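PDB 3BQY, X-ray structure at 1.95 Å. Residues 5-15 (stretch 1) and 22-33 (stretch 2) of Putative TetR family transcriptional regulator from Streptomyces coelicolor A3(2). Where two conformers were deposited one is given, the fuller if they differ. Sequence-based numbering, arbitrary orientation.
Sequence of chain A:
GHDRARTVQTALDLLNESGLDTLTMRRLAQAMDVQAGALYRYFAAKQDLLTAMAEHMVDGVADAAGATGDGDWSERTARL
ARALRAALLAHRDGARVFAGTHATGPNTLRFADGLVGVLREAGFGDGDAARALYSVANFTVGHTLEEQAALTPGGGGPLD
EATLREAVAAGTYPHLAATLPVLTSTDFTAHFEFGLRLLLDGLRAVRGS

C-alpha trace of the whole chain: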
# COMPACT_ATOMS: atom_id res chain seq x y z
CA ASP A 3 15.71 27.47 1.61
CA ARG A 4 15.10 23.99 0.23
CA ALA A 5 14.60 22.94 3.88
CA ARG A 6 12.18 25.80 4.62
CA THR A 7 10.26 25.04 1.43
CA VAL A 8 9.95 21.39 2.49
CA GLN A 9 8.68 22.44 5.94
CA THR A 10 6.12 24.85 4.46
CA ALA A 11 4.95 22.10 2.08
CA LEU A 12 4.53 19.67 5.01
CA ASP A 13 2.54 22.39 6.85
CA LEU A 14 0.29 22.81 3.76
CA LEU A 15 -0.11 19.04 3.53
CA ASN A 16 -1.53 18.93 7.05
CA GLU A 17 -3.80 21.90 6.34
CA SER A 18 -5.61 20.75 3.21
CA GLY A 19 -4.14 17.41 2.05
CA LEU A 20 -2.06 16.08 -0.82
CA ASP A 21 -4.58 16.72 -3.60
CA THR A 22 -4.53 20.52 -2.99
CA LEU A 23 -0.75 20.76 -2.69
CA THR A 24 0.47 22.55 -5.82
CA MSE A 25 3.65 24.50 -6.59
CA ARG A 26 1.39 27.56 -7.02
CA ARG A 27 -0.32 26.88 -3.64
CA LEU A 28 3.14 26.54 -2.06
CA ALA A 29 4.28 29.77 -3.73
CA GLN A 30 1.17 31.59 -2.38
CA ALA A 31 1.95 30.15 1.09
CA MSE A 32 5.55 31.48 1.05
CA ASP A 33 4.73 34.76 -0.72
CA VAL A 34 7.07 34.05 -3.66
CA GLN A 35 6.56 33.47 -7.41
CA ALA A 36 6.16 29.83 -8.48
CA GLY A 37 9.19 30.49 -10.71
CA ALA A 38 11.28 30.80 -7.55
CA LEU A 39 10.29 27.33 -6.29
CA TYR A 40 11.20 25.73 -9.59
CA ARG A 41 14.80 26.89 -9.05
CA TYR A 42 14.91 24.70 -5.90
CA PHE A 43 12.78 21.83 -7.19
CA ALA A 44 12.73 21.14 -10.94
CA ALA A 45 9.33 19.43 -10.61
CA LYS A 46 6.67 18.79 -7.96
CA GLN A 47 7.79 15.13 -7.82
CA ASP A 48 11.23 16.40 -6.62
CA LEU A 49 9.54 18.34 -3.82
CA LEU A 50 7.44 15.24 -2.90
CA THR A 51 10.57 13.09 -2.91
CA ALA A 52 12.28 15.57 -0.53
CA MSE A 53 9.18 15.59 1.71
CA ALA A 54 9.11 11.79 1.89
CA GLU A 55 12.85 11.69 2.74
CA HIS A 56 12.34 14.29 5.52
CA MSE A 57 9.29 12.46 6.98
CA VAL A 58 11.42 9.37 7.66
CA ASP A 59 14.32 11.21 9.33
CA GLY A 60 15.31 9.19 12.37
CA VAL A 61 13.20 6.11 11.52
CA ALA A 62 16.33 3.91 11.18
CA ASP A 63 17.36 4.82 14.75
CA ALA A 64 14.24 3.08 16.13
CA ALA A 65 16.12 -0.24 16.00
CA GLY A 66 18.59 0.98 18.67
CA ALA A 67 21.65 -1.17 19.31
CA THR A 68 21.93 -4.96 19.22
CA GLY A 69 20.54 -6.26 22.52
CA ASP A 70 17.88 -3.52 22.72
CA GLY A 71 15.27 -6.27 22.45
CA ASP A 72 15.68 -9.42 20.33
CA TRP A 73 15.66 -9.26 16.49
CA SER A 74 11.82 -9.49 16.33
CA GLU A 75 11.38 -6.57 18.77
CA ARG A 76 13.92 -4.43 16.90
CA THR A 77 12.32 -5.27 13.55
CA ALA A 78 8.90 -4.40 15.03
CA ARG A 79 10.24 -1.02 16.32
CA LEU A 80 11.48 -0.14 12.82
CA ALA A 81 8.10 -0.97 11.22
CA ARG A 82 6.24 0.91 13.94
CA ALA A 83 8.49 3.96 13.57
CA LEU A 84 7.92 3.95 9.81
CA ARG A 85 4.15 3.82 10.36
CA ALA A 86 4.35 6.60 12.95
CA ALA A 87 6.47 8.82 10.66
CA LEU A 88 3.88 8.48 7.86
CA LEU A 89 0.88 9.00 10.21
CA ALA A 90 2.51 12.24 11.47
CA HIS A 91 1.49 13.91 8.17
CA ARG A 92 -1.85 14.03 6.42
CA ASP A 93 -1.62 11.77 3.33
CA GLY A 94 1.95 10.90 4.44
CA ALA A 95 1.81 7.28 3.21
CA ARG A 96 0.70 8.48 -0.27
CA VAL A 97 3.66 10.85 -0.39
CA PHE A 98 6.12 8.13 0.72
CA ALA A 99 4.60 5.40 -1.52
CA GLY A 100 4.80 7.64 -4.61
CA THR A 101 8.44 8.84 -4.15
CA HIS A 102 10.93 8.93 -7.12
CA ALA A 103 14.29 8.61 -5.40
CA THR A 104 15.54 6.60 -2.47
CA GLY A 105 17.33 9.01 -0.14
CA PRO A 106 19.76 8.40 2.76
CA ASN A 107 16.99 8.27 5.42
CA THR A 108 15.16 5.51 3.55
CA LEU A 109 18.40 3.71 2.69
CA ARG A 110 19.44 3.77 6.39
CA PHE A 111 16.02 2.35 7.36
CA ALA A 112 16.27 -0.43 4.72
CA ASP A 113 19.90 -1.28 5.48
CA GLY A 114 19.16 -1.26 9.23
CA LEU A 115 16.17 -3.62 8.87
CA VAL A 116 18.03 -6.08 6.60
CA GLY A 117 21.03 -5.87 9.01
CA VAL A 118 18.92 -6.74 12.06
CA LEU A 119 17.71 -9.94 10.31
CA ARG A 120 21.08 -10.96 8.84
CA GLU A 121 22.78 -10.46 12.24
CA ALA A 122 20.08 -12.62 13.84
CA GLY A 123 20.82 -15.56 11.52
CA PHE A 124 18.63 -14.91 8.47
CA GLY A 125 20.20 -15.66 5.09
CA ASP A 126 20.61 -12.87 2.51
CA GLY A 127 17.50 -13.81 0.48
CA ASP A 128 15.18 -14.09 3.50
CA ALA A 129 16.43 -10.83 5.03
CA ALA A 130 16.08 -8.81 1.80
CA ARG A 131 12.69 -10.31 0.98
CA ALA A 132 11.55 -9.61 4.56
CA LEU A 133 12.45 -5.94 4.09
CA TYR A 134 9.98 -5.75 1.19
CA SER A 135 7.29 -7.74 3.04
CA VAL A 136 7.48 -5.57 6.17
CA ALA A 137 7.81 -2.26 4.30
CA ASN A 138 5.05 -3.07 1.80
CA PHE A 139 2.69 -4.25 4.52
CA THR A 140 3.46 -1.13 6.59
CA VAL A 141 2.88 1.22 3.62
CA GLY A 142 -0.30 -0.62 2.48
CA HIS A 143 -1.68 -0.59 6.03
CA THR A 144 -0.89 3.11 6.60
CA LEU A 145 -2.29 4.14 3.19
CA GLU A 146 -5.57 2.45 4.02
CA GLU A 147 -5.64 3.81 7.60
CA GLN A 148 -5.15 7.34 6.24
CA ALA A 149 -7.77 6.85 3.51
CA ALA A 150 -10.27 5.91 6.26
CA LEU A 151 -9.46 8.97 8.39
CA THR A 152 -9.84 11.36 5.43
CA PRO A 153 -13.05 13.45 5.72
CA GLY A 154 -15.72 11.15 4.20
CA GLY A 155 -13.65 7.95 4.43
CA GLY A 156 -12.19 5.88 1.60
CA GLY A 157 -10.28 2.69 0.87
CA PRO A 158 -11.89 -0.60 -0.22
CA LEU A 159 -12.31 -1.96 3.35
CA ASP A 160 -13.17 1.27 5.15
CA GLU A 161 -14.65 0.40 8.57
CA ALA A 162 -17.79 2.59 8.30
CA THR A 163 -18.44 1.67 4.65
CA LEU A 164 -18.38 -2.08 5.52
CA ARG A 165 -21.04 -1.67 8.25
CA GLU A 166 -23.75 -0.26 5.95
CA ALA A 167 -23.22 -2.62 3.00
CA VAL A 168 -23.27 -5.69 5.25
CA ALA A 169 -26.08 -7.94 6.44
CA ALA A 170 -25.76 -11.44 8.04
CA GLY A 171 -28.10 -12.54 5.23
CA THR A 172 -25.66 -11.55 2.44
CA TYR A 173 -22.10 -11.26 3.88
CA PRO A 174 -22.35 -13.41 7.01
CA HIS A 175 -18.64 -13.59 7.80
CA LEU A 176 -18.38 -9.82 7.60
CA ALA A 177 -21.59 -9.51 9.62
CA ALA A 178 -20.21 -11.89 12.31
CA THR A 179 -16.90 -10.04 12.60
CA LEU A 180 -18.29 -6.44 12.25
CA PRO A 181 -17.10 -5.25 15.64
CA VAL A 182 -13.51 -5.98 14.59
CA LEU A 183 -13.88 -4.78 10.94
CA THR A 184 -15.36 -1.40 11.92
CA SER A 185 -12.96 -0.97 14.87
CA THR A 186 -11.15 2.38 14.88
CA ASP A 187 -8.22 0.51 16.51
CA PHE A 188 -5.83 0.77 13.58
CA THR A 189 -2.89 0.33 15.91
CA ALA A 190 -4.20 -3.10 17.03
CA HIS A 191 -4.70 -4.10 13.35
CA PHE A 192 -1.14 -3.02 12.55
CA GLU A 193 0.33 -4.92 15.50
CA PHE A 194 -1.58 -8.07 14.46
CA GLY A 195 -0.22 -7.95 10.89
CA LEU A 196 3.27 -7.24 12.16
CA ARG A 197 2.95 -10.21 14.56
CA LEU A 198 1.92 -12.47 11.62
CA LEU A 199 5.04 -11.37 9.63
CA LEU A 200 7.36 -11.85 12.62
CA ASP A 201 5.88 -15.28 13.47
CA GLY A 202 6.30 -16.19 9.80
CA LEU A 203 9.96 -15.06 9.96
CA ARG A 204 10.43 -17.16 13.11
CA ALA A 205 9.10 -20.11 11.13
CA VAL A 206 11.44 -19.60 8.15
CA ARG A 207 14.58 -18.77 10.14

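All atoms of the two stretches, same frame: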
# COMPACT_ATOMS: atom_id res chain seq x y z
N ALA A 5 15.10 23.48 2.61
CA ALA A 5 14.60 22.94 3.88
C ALA A 5 13.33 23.64 4.36
O ALA A 5 12.39 22.98 4.84
CB ALA A 5 15.69 23.02 4.95
N ARG A 6 13.32 24.97 4.22
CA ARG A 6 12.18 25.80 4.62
C ARG A 6 10.99 25.58 3.70
O ARG A 6 9.84 25.60 4.15
CB ARG A 6 12.58 27.28 4.63
CG ARG A 6 13.72 27.60 5.58
CD ARG A 6 14.09 29.08 5.55
NE ARG A 6 15.16 29.38 6.51
CZ ARG A 6 15.80 30.54 6.59
NH1 ARG A 6 15.51 31.54 5.77
NH2 ARG A 6 16.75 30.70 7.50
N THR A 7 11.27 25.38 2.41
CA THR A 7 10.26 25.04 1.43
C THR A 7 9.64 23.69 1.75
O THR A 7 8.42 23.55 1.71
CB THR A 7 10.84 25.04 0.02
OG1 THR A 7 11.32 26.35 -0.27
CG2 THR A 7 9.79 24.68 -1.02
N VAL A 8 10.47 22.70 2.11
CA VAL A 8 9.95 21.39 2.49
C VAL A 8 9.05 21.48 3.74
O VAL A 8 7.98 20.86 3.80
CB VAL A 8 11.08 20.35 2.73
CG1 VAL A 8 10.50 19.05 3.35
CG2 VAL A 8 11.80 20.04 1.40
N GLN A 9 9.46 22.28 4.71
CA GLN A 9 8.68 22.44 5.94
C GLN A 9 7.33 23.11 5.65
O GLN A 9 6.31 22.68 6.15
CB GLN A 9 9.45 23.24 6.99
CG GLN A 9 8.78 23.23 8.36
CD GLN A 9 8.48 21.81 8.87
OE1 GLN A 9 9.39 21.04 9.17
NE2 GLN A 9 7.19 21.46 8.95
N THR A 10 7.35 24.16 4.85
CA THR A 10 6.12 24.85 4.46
C THR A 10 5.16 23.89 3.72
O THR A 10 3.95 23.87 4.00
CB THR A 10 6.42 26.12 3.65
OG1 THR A 10 7.20 27.00 4.46
CG2 THR A 10 5.13 26.84 3.24
N ALA A 11 5.71 23.09 2.81
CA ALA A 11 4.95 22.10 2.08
C ALA A 11 4.31 21.06 3.01
O ALA A 11 3.13 20.73 2.87
CB ALA A 11 5.81 21.44 1.00
N LEU A 12 5.08 20.57 4.00
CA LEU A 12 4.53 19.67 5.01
C LEU A 12 3.41 20.33 5.84
O LEU A 12 2.43 19.67 6.19
CB LEU A 12 5.65 19.15 5.94
CG LEU A 12 6.65 18.20 5.24
CD1 LEU A 12 7.87 18.01 6.12
CD2 LEU A 12 6.02 16.85 4.89
N ASP A 13 3.59 21.61 6.17
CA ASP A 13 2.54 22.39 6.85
C ASP A 13 1.26 22.41 6.00
O ASP A 13 0.18 22.08 6.50
CB ASP A 13 3.02 23.82 7.10
CG ASP A 13 4.06 23.91 8.22
OD1 ASP A 13 4.18 22.94 9.01
OD2 ASP A 13 4.75 24.96 8.33
N LEU A 14 1.41 22.76 4.72
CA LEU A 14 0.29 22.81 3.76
C LEU A 14 -0.41 21.46 3.64
O LEU A 14 -1.64 21.37 3.60
CB LEU A 14 0.78 23.21 2.37
CG LEU A 14 0.92 24.66 1.98
CD1 LEU A 14 1.27 24.69 0.52
CD2 LEU A 14 -0.40 25.44 2.24
N LEU A 15 0.39 20.40 3.61
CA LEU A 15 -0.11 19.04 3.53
C LEU A 15 -1.05 18.77 4.69
O LEU A 15 -2.17 18.30 4.48
CB LEU A 15 1.09 18.07 3.51
CG LEU A 15 0.82 16.61 3.24
CD1 LEU A 15 0.23 16.41 1.85
CD2 LEU A 15 2.13 15.87 3.35
N THR A 22 -4.49 19.05 -2.82
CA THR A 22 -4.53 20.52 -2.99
C THR A 22 -3.13 21.11 -3.00
O THR A 22 -2.96 22.30 -3.24
CB THR A 22 -5.32 21.23 -1.87
OG1 THR A 22 -4.52 21.24 -0.67
CG2 THR A 22 -6.61 20.52 -1.60
N LEU A 23 -2.13 20.28 -2.72
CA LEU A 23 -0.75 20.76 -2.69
C LEU A 23 -0.24 20.97 -4.11
O LEU A 23 0.00 20.02 -4.83
CB LEU A 23 0.16 19.78 -1.93
CG LEU A 23 1.66 20.11 -1.87
CD1 LEU A 23 1.90 21.39 -1.09
CD2 LEU A 23 2.38 18.99 -1.22
N THR A 24 -0.08 22.22 -4.51
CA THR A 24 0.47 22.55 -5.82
C THR A 24 1.68 23.46 -5.62
O THR A 24 1.83 24.10 -4.58
CB THR A 24 -0.56 23.30 -6.70
OG1 THR A 24 -0.88 24.54 -6.08
CG2 THR A 24 -1.82 22.47 -6.88
N MSE A 25 2.54 23.55 -6.64
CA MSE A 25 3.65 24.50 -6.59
C MSE A 25 3.10 25.92 -6.45
O MSE A 25 3.65 26.72 -5.70
CB MSE A 25 4.54 24.38 -7.84
CG MSE A 25 5.17 23.01 -7.97
SE MSE A 25 6.46 22.65 -6.56
CE MSE A 25 8.04 23.42 -7.41
N ARG A 26 2.00 26.23 -7.14
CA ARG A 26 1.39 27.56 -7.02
C ARG A 26 0.88 27.80 -5.59
O ARG A 26 1.10 28.88 -5.04
CB ARG A 26 0.26 27.76 -8.04
CG ARG A 26 0.81 27.68 -9.49
CD ARG A 26 -0.20 28.07 -10.56
NE ARG A 26 0.23 27.67 -11.90
CZ ARG A 26 1.07 28.37 -12.67
NH1 ARG A 26 1.58 29.52 -12.22
NH2 ARG A 26 1.40 27.91 -13.89
N ARG A 27 0.21 26.80 -5.03
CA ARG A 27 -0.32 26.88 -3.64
C ARG A 27 0.83 27.11 -2.65
O ARG A 27 0.72 27.91 -1.74
CB ARG A 27 -1.08 25.59 -3.27
CG ARG A 27 -1.71 25.55 -1.88
CD ARG A 27 -2.96 26.41 -1.80
NE ARG A 27 -3.39 26.59 -0.40
CZ ARG A 27 -2.91 27.52 0.42
NH1 ARG A 27 -3.39 27.63 1.66
NH2 ARG A 27 -1.95 28.36 0.01
N LEU A 28 1.92 26.36 -2.84
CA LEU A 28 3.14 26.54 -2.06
C LEU A 28 3.76 27.91 -2.23
O LEU A 28 4.22 28.50 -1.25
CB LEU A 28 4.17 25.45 -2.44
CG LEU A 28 5.45 25.28 -1.63
CD1 LEU A 28 5.16 25.25 -0.13
CD2 LEU A 28 6.13 23.97 -2.06
N ALA A 29 3.81 28.42 -3.46
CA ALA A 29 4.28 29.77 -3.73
C ALA A 29 3.42 30.82 -3.00
O ALA A 29 3.95 31.77 -2.42
CB ALA A 29 4.32 30.05 -5.24
N GLN A 30 2.09 30.65 -3.06
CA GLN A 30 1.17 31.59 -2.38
C GLN A 30 1.47 31.55 -0.88
O GLN A 30 1.62 32.60 -0.25
CB GLN A 30 -0.33 31.27 -2.67
CG GLN A 30 -0.81 31.52 -4.14
CD GLN A 30 -2.03 30.68 -4.55
OE1 GLN A 30 -2.61 29.96 -3.67
NE2 GLN A 30 -2.42 30.76 -5.92
N ALA A 31 1.64 30.34 -0.33
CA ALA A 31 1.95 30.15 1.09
C ALA A 31 3.24 30.83 1.56
O ALA A 31 3.29 31.32 2.69
CB ALA A 31 1.99 28.66 1.44
N MSE A 32 4.26 30.87 0.70
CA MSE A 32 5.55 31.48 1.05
C MSE A 32 5.73 32.89 0.51
O MSE A 32 6.81 33.48 0.64
CB MSE A 32 6.70 30.62 0.55
CG MSE A 32 6.53 29.15 0.82
SE MSE A 32 8.07 28.15 0.20
CE MSE A 32 9.29 28.63 1.67
N ASP A 33 4.68 33.43 -0.12
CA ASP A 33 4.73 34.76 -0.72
C ASP A 33 5.94 34.92 -1.65
O ASP A 33 6.73 35.86 -1.52
CB ASP A 33 4.70 35.84 0.39
CG ASP A 33 4.21 37.20 -0.11
OD1 ASP A 33 4.38 37.53 -1.31
OD2 ASP A 33 3.65 37.95 0.71
O HOH W 1 -2.19 21.09 0.83

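Stretch 1 is helical throughout, part of a longer helix that begins before A5 and runs on past L15. Stretch 2 enters through a short loop, and its helix begins at M25. The two helices cross at 106° between their N-to-C directions, with a closest axial approach of 10.1 Å. The backbones come nearest at A11 and L28, whose CA atoms lie 6.3 Å apart. The small side chain of A11 stands at this point.

The second helix has defined signals at its beginning and its end. T24 occupies the N-cap position, where its OG1 accepts a hydrogen bond from R27 N at 2.7 Å, satisfying an amide that has no preceding helical carbonyl to bond. At the other end D33 adopts positive phi in a Schellman motif, which turns the chain out of the helix.

No direct hydrogen bond joins the stretches; their packing is chiefly apolar and buries 504 Å², both sides summed. At its heart L28 acts as a knob, its side chain seated in a hole formed by T7, T10, A11 and L14. Its CD2 lies 3.9 Å from T7 CG2, and its CD1 lies 3.7 Å from T10 CG2. CD2 is thus the nearer methyl to T7 and CD1 the nearer to T10, while both methyls of L28, CD1 and CD2, pack against A11, each 4.0 Å from A11 CB.

L14 is the most extensively covered residue of the pair of stretches. Its CD1 packs 3.7 Å from L23 CD1 and 4.0 Å from L28 CD1, linking the segment before the second helix to the knob. Its CD2 meets A31 CB at 4.1 Å and covers one face of the R27 guanidinium, 3.7 Å from R27 CZ. That flat face suits an apolar neighbour, since the guanidinium N-H groups point outward in its plane.

Nearer the start of stretch 1, the selenomethionine M32 extends the apolar surface: its CG lies 3.6 Å from T10 CG2. T10 turns its methyl to this surface, while its OG1 donates to R6 O at 3.0 Å within its own helix. M32 CE also makes a van der Waals contact with T7 OG1, at 3.6 Å, a hydroxyl that is hydrogen-bonded elsewhere in the structure.

The polar link between the stretches is indirect. Water 1 lies 2.8 Å from L14 O, to which it donates a weak hydrogen bond, and its oxygen is also 2.8 Å from T22 OG1, bridging the first helix to the segment that leads into the second.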